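Local structure of putative lipoprotein (4FVS) at residues A[39-43]-A[44-48]; A[68-72]-A[73-77]; A[81-85]-A[86-90]. The protein is of unknown function but has a LolA/LolB-like fold and probably binds lipid or a similar hydrophobic ligand. All blocks are in the same frame, centred on the assembly; numbering follows the deposited sequence.

Interaction 1 of 3, residues A[39-43]-A[44-48]; sequences ETLPS and GQEVE
E39 and E46 face each other as a hydrogen-bonded pair in an antiparallel beta hairpin. Here strand 27-41 turns through P42 and S43 into strand 44-54. The short strand pieces run at 153° to each other. The firm part is at E39. Its N donates to E46 O at 2.9 Å, and E46 N returns a bond to E39 O at 2.8 Å. Both bonds are nearly straight. Q45 CA adds a C-H...O contact to E39 O at 3.5 Å. Toward the turn the ladder weakens. L41 N still reaches G44 O at 3.0 Å, but the donor is tilted 33° from the carbonyl plane. The return bond from G44 N to L41 O is weak. At the turn itself, S43 OG is bonded to Q71.

The side chains are looser than the backbone. On the face of L41 and E46, the two cross obliquely. L41 CD1 lies 3.6 Å from E46 OE1 and also touches E46 CB. E46 has CG trans to its N (chi1 -164°) and an extended chain, which carries the carboxylate past the leucine methyl. Its OE2 forms a salt bridge with K67 on the next strand. The solvent side belongs to E39 and T40, whose side chains are exposed in contrast to the close E39-E46 backbone pair. T40 OG1 and Q45 OE1, on the other face, stay 4.0 Å apart without a bond. Q45 NE2 is instead bonded to Q10.

The hairpin is therefore held by its main chain, while the polar ends of S43, Q45 and E46 find partners in Q71, Q10 and K67. E39 OE1 and E46 OE1 are 5.0 Å apart. Their like charges would probably disfavour one another, and K67 is likely to offset this on the E46 side.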
loop_
_atom_site.group_PDB
_atom_site.type_symbol
_atom_site.label_atom_id
_atom_site.label_comp_id
_atom_site.label_asym_id
_atom_site.label_seq_id
_atom_site.Cartn_x
_atom_site.Cartn_y
_atom_site.Cartn_z
ATOM N N GLU A 39 -5.923 18.629 -5.249
ATOM C CA GLU A 39 -5.682 20.030 -4.892
ATOM C C GLU A 39 -4.200 20.373 -5.024
ATOM O O GLU A 39 -3.340 19.688 -4.466
ATOM C CB GLU A 39 -6.181 20.358 -3.471
ATOM C CG GLU A 39 -6.237 21.858 -3.193
ATOM C CD GLU A 39 -6.714 22.334 -1.831
ATOM O OE1 GLU A 39 -6.633 21.559 -0.849
ATOM O OE2 GLU A 39 -7.124 23.515 -1.738
ATOM N N THR A 40 -3.915 21.446 -5.765
ATOM C CA THR A 40 -2.563 21.945 -5.961
ATOM C C THR A 40 -2.342 23.062 -4.934
ATOM O O THR A 40 -2.998 24.100 -4.982
ATOM C CB THR A 40 -2.362 22.369 -7.422
ATOM O OG1 THR A 40 -2.463 21.203 -8.241
ATOM C CG2 THR A 40 -1.014 23.026 -7.664
ATOM N N LEU A 41 -1.470 22.795 -3.968
ATOM C CA LEU A 41 -1.096 23.723 -2.900
ATOM C C LEU A 41 0.281 24.299 -3.227
ATOM O O LEU A 41 0.974 23.704 -4.061
ATOM C CB LEU A 41 -1.087 23.004 -1.527
ATOM C CG LEU A 41 -2.290 22.147 -1.161
ATOM C CD1 LEU A 41 -1.857 20.896 -0.397
ATOM C CD2 LEU A 41 -3.340 22.956 -0.415
ATOM N N PRO A 42 0.740 25.412 -2.605
ATOM C CA PRO A 42 2.072 25.937 -2.963
ATOM C C PRO A 42 3.221 24.983 -2.586
ATOM O O PRO A 42 4.213 24.921 -3.313
ATOM C CB PRO A 42 2.162 27.250 -2.180
ATOM C CG PRO A 42 1.177 27.110 -1.068
ATOM C CD PRO A 42 0.067 26.269 -1.606
ATOM N N SER A 43 3.063 24.216 -1.487
ATOM C CA SER A 43 4.062 23.267 -0.968
ATOM C C SER A 43 4.143 21.954 -1.800
ATOM O O SER A 43 5.163 21.248 -1.757
ATOM C CB SER A 43 3.746 22.929 0.486
ATOM O OG SER A 43 2.424 22.434 0.629
ATOM N N GLY A 44 3.068 21.655 -2.529
ATOM C CA GLY A 44 2.936 20.459 -3.353
ATOM C C GLY A 44 1.488 20.069 -3.576
ATOM O O GLY A 44 0.579 20.802 -3.192
ATOM N N GLN A 45 1.263 18.914 -4.193
ATOM C CA GLN A 45 -0.082 18.440 -4.515
ATOM C C GLN A 45 -0.643 17.535 -3.434
ATOM O O GLN A 45 0.117 16.826 -2.791
ATOM C CB GLN A 45 -0.034 17.667 -5.839
ATOM C CG GLN A 45 -1.370 17.571 -6.559
ATOM C CD GLN A 45 -1.240 16.884 -7.886
ATOM O OE1 GLN A 45 -1.762 17.357 -8.906
ATOM N NE2 GLN A 45 -0.535 15.757 -7.908
ATOM N N GLU A 46 -1.973 17.530 -3.258
ATOM C CA GLU A 46 -2.670 16.646 -2.322
ATOM C C GLU A 46 -3.776 15.915 -3.085
ATOM O O GLU A 46 -4.471 16.535 -3.887
ATOM C CB GLU A 46 -3.219 17.420 -1.115
ATOM C CG GLU A 46 -3.600 16.527 0.056
ATOM C CD GLU A 46 -3.655 17.167 1.436
ATOM O OE1 GLU A 46 -3.569 18.415 1.533
ATOM O OE2 GLU A 46 -3.774 16.411 2.428
ATOM N N VAL A 47 -3.887 14.596 -2.906
ATOM C CA VAL A 47 -4.887 13.774 -3.602
ATOM C C VAL A 47 -5.656 12.937 -2.579
ATOM O O VAL A 47 -5.048 12.347 -1.684
ATOM C CB VAL A 47 -4.246 12.879 -4.706
ATOM C CG1 VAL A 47 -5.210 11.808 -5.209
ATOM C CG2 VAL A 47 -3.747 13.718 -5.872
ATOM N N GLU A 48 -6.990 12.899 -2.711
ATOM C CA GLU A 48 -7.849 12.087 -1.864
ATOM C C GLU A 48 -8.599 11.078 -2.760
ATOM O O GLU A 48 -9.305 11.476 -3.684
ATOM C CB GLU A 48 -8.817 12.951 -1.022
ATOM C CG GLU A 48 -9.538 12.129 0.036
ATOM C CD GLU A 48 -10.382 12.787 1.098
ATOM O OE1 GLU A 48 -9.753 13.242 2.073
ATOM O OE2 GLU A 48 -11.610 12.529 1.132
#

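Interaction 2 of 3, residues A[68-72]-A[73-77]; sequences AYCQN and GEFFL
G73 and N72 form the corner of a type I' beta turn that spans Q71 to E74. The positive phi of G73 (86°) suits a glycine. E74 closes the turn with two backbone bonds to Q71. Q71 N to E74 O is 3.0 Å. E74 N to Q71 O is longer, with the donor well above the carbonyl plane. The E74 carboxylate turns to N104, bonding its ND2 through OE2.

F75 turns to the buried face. Its CZ meets A68 CB at 4.0 Å, and C70 SG lies at the edge of its ring.

F76 is on the opposite face and pairs with Y69 by two backbone bonds. Its CB sits over one face of the Y69 ring, 3.9 Å from the centroid. The rings are nearly parallel but slid apart, with Y69 CE1 to F76 CD1 at 3.4 Å. A Y69 chi1 of 57° sets CG between N and the carbonyl carbon, which swings the ring across to F76. A serine here would probably take away the ring that F76 CB rests on and leave F102 without its edge-to-face mate.

L77 ends the walk, its CD1 3.7 Å from A68 CB.

This hairpin lies between strands 44-54 and 102-104. C70 is tied to C4 by a disulfide, F6 meets F75 edge-to-face, and F102 does the same with Y69.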
loop_
_atom_site.group_PDB
_atom_site.type_symbol
_atom_site.label_atom_id
_atom_site.label_comp_id
_atom_site.label_asym_id
_atom_site.label_seq_id
_atom_site.Cartn_x
_atom_site.Cartn_y
_atom_site.Cartn_z
ATOM N N ALA A 68 -2.869 11.078 -0.287
ATOM C CA ALA A 68 -1.511 11.086 -0.828
ATOM C C ALA A 68 -1.102 12.510 -1.070
ATOM O O ALA A 68 -1.933 13.304 -1.519
ATOM C CB ALA A 68 -1.434 10.286 -2.124
ATOM N N TYR A 69 0.155 12.865 -0.762
ATOM C CA TYR A 69 0.579 14.244 -0.994
ATOM C C TYR A 69 2.083 14.393 -1.215
ATOM O O TYR A 69 2.870 13.526 -0.845
ATOM C CB TYR A 69 0.146 15.166 0.175
ATOM C CG TYR A 69 0.658 14.728 1.523
ATOM C CD1 TYR A 69 1.914 15.124 1.975
ATOM C CD2 TYR A 69 -0.127 13.952 2.369
ATOM C CE1 TYR A 69 2.395 14.725 3.220
ATOM C CE2 TYR A 69 0.342 13.544 3.617
ATOM C CZ TYR A 69 1.615 13.920 4.032
ATOM O OH TYR A 69 2.106 13.532 5.260
ATOM N N CYS A 70 2.440 15.523 -1.844
ATOM C CA CYS A 70 3.780 16.056 -2.055
ATOM C C CYS A 70 3.962 17.253 -1.139
ATOM O O CYS A 70 3.105 18.139 -1.111
ATOM C CB CYS A 70 4.020 16.442 -3.512
ATOM S SG CYS A 70 4.809 15.148 -4.504
ATOM N N GLN A 71 5.054 17.282 -0.382
ATOM C CA GLN A 71 5.393 18.400 0.481
ATOM C C GLN A 71 6.829 18.627 0.327
ATOM O O GLN A 71 7.630 17.783 0.711
ATOM C CB GLN A 71 5.021 18.182 1.964
ATOM C CG GLN A 71 3.541 18.335 2.311
ATOM C CD GLN A 71 3.270 19.541 3.169
ATOM O OE1 GLN A 71 3.690 20.665 2.859
ATOM N NE2 GLN A 71 2.525 19.336 4.252
ATOM N N ASN A 72 7.157 19.723 -0.326
ATOM C CA ASN A 72 8.503 20.242 -0.532
ATOM C C ASN A 72 9.456 19.178 -1.106
ATOM O O ASN A 72 10.536 18.927 -0.562
ATOM C CB ASN A 72 9.062 20.837 0.774
ATOM C CG ASN A 72 8.209 21.946 1.336
ATOM O OD1 ASN A 72 7.621 22.763 0.606
ATOM N ND2 ASN A 72 8.120 21.991 2.653
ATOM N N GLY A 73 9.040 18.591 -2.220
ATOM C CA GLY A 73 9.845 17.644 -2.974
ATOM C C GLY A 73 9.792 16.192 -2.569
ATOM O O GLY A 73 10.387 15.365 -3.261
ATOM N N GLU A 74 9.067 15.853 -1.482
ATOM C CA GLU A 74 8.950 14.476 -0.984
ATOM C C GLU A 74 7.513 14.017 -1.051
ATOM O O GLU A 74 6.602 14.794 -0.741
ATOM C CB GLU A 74 9.492 14.360 0.456
ATOM C CG GLU A 74 9.756 12.936 0.915
ATOM C CD GLU A 74 10.694 12.756 2.097
ATOM O OE1 GLU A 74 10.897 13.718 2.869
ATOM O OE2 GLU A 74 11.249 11.643 2.237
ATOM N N PHE A 75 7.315 12.735 -1.461
ATOM C CA PHE A 75 6.009 12.112 -1.635
ATOM C C PHE A 75 5.660 11.208 -0.445
ATOM O O PHE A 75 6.449 10.337 -0.064
ATOM C CB PHE A 75 5.952 11.304 -2.951
ATOM C CG PHE A 75 4.646 10.563 -3.130
ATOM C CD1 PHE A 75 3.508 11.224 -3.590
ATOM C CD2 PHE A 75 4.531 9.223 -2.765
ATOM C CE1 PHE A 75 2.285 10.559 -3.689
ATOM C CE2 PHE A 75 3.308 8.558 -2.878
ATOM C CZ PHE A 75 2.196 9.232 -3.348
ATOM N N PHE A 76 4.426 11.362 0.073
ATOM C CA PHE A 76 3.899 10.585 1.201
ATOM C C PHE A 76 2.546 9.952 0.884
ATOM O O PHE A 76 1.740 10.511 0.152
ATOM C CB PHE A 76 3.762 11.474 2.443
ATOM C CG PHE A 76 5.037 12.174 2.863
ATOM C CD1 PHE A 76 5.411 13.383 2.282
ATOM C CD2 PHE A 76 5.857 11.631 3.846
ATOM C CE1 PHE A 76 6.592 14.011 2.655
ATOM C CE2 PHE A 76 7.032 12.264 4.219
ATOM C CZ PHE A 76 7.393 13.450 3.622
ATOM N N LEU A 77 2.295 8.799 1.473
ATOM C CA LEU A 77 1.053 8.052 1.305
ATOM C C LEU A 77 0.658 7.415 2.641
ATOM O O LEU A 77 1.552 7.003 3.388
ATOM C CB LEU A 77 1.286 6.984 0.221
ATOM C CG LEU A 77 0.129 6.070 -0.193
ATOM C CD1 LEU A 77 -1.026 6.859 -0.823
ATOM C CD2 LEU A 77 0.614 5.037 -1.169
#

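Interaction 3 of 3, residues A[81-85]-A[86-90]; sequences ETLSY and PGVVS
Y85 is at the N-cap position of the short helix 86-89, and its carbonyl takes N-H bonds from both V88 and V89. V89 N is the straighter donor, at 3.0 Å from Y85 O. V88 N is 3.1 Å from the same oxygen, sits above the carbonyl plane, and comes from its other face. Just before the cap, S84 centres an inverse gamma turn.

V88 points back at the loop. L83 CB touches both V88 methyls, CG1 and CG2, each at 3.8 Å. V88 CG2 also lies over one face of the Y85 ring, 3.5 Å from Y85 CZ. The ring is brought there by a Y85 chi1 of 58°. V89 CG2 lies beside Y85 O.

This loop and helix are buried inside the strands. L83 meets M139 and I141, Y85 meets Y166 and I168, and P86 meets S207 and T209. The placing is consistent with a LolA/LolB-like fold, in which helices and loops cover the concave side of a strongly curved sheet. S84 OG bonds to E81 O and also to Y53.

S90, just past helix 86-89, reaches back to P86 O with both its N and its OG, the S90 OG to P86 O distance being 2.7 Å.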
loop_
_atom_site.group_PDB
_atom_site.type_symbol
_atom_site.label_atom_id
_atom_site.label_comp_id
_atom_site.label_asym_id
_atom_site.label_seq_id
_atom_site.Cartn_x
_atom_site.Cartn_y
_atom_site.Cartn_z
ATOM N N GLU A 81 -2.079 1.599 2.922
ATOM C CA GLU A 81 -1.913 1.132 1.536
ATOM C C GLU A 81 -0.909 -0.063 1.474
ATOM O O GLU A 81 -1.025 -0.924 0.599
ATOM C CB GLU A 81 -1.441 2.297 0.658
ATOM C CG GLU A 81 -1.436 2.046 -0.839
ATOM C CD GLU A 81 -2.736 1.920 -1.611
ATOM O OE1 GLU A 81 -3.772 1.546 -1.009
ATOM O OE2 GLU A 81 -2.693 2.134 -2.848
ATOM N N THR A 82 0.037 -0.117 2.436
ATOM C CA THR A 82 1.045 -1.174 2.582
ATOM C C THR A 82 0.327 -2.508 2.983
ATOM O O THR A 82 0.842 -3.588 2.641
ATOM C CB THR A 82 2.165 -0.713 3.600
ATOM O OG1 THR A 82 2.946 0.316 2.994
ATOM C CG2 THR A 82 3.117 -1.819 3.997
ATOM N N LEU A 83 -0.859 -2.418 3.660
ATOM C CA LEU A 83 -1.629 -3.562 4.165
ATOM C C LEU A 83 -2.790 -3.948 3.237
ATOM O O LEU A 83 -3.670 -4.707 3.645
ATOM C CB LEU A 83 -2.154 -3.296 5.579
ATOM C CG LEU A 83 -1.131 -2.809 6.638
ATOM C CD1 LEU A 83 -1.820 -2.471 7.892
ATOM C CD2 LEU A 83 -0.070 -3.847 6.919
ATOM N N SER A 84 -2.761 -3.463 1.975
ATOM C CA SER A 84 -3.696 -3.782 0.880
ATOM C C SER A 84 -3.445 -5.195 0.352
ATOM O O SER A 84 -3.081 -5.354 -0.831
ATOM C CB SER A 84 -3.525 -2.793 -0.276
ATOM O OG SER A 84 -3.686 -1.439 0.099
ATOM N N TYR A 85 -3.530 -6.218 1.228
ATOM C CA TYR A 85 -3.229 -7.565 0.755
ATOM C C TYR A 85 -4.086 -8.564 1.481
ATOM O O TYR A 85 -4.498 -8.275 2.606
ATOM C CB TYR A 85 -1.733 -7.909 0.873
ATOM C CG TYR A 85 -1.130 -7.808 2.260
ATOM C CD1 TYR A 85 -1.193 -8.884 3.149
ATOM C CD2 TYR A 85 -0.372 -6.700 2.631
ATOM C CE1 TYR A 85 -0.590 -8.827 4.398
ATOM C CE2 TYR A 85 0.269 -6.646 3.870
ATOM C CZ TYR A 85 0.159 -7.715 4.747
ATOM O OH TYR A 85 0.788 -7.698 5.964
ATOM N N PRO A 86 -4.323 -9.745 0.839
ATOM C CA PRO A 86 -5.214 -10.769 1.417
ATOM C C PRO A 86 -5.010 -11.095 2.913
ATOM O O PRO A 86 -6.002 -11.176 3.607
ATOM C CB PRO A 86 -4.897 -11.993 0.564
ATOM C CG PRO A 86 -4.568 -11.436 -0.759
ATOM C CD PRO A 86 -3.877 -10.145 -0.521
ATOM N N GLY A 87 -3.781 -11.267 3.400
ATOM C CA GLY A 87 -3.519 -11.548 4.820
ATOM C C GLY A 87 -4.185 -10.621 5.837
ATOM O O GLY A 87 -4.650 -11.074 6.897
ATOM N N VAL A 88 -4.222 -9.300 5.520
ATOM C CA VAL A 88 -4.853 -8.238 6.321
ATOM C C VAL A 88 -6.380 -8.112 5.926
ATOM O O VAL A 88 -7.253 -8.190 6.800
ATOM C CB VAL A 88 -4.094 -6.870 6.144
ATOM C CG1 VAL A 88 -4.854 -5.700 6.749
ATOM C CG2 VAL A 88 -2.690 -6.916 6.707
ATOM N N VAL A 89 -6.664 -7.909 4.609
ATOM C CA VAL A 89 -7.998 -7.640 4.013
ATOM C C VAL A 89 -9.033 -8.789 4.312
ATOM O O VAL A 89 -10.222 -8.480 4.466
ATOM C CB VAL A 89 -7.913 -7.333 2.485
ATOM C CG1 VAL A 89 -9.292 -7.151 1.866
ATOM C CG2 VAL A 89 -7.066 -6.085 2.226
ATOM N N SER A 90 -8.589 -10.068 4.428
ATOM C CA SER A 90 -9.457 -11.218 4.755
ATOM C C SER A 90 -9.967 -11.099 6.212
ATOM O O SER A 90 -11.149 -11.345 6.507
ATOM C CB SER A 90 -8.717 -12.540 4.541
ATOM O OG SER A 90 -7.537 -12.642 5.327
#

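In the fold
The three contacts follow one another along the chain as interaction 1, interaction 2 and interaction 3. Interactions 1 and 2 are neighbouring hairpin ends whose centres lie 9 Å apart. They share the edge between strands 44-54 and 60-71, where V47 N probably bonds to A68 O and C70 N to Q45 O. Interaction 3 comes just after strand 74-78, but its centre is about 23 Å from that of interaction 2 and 27 Å from that of interaction 1. The chain thus leaves the hairpins near the surface and enters the interior. Outer hairpins and a buried insert are consistent with a LolA/LolB-like fold. Relatives bind lipoprotein acyl chains inside; a similar role here is only inferred.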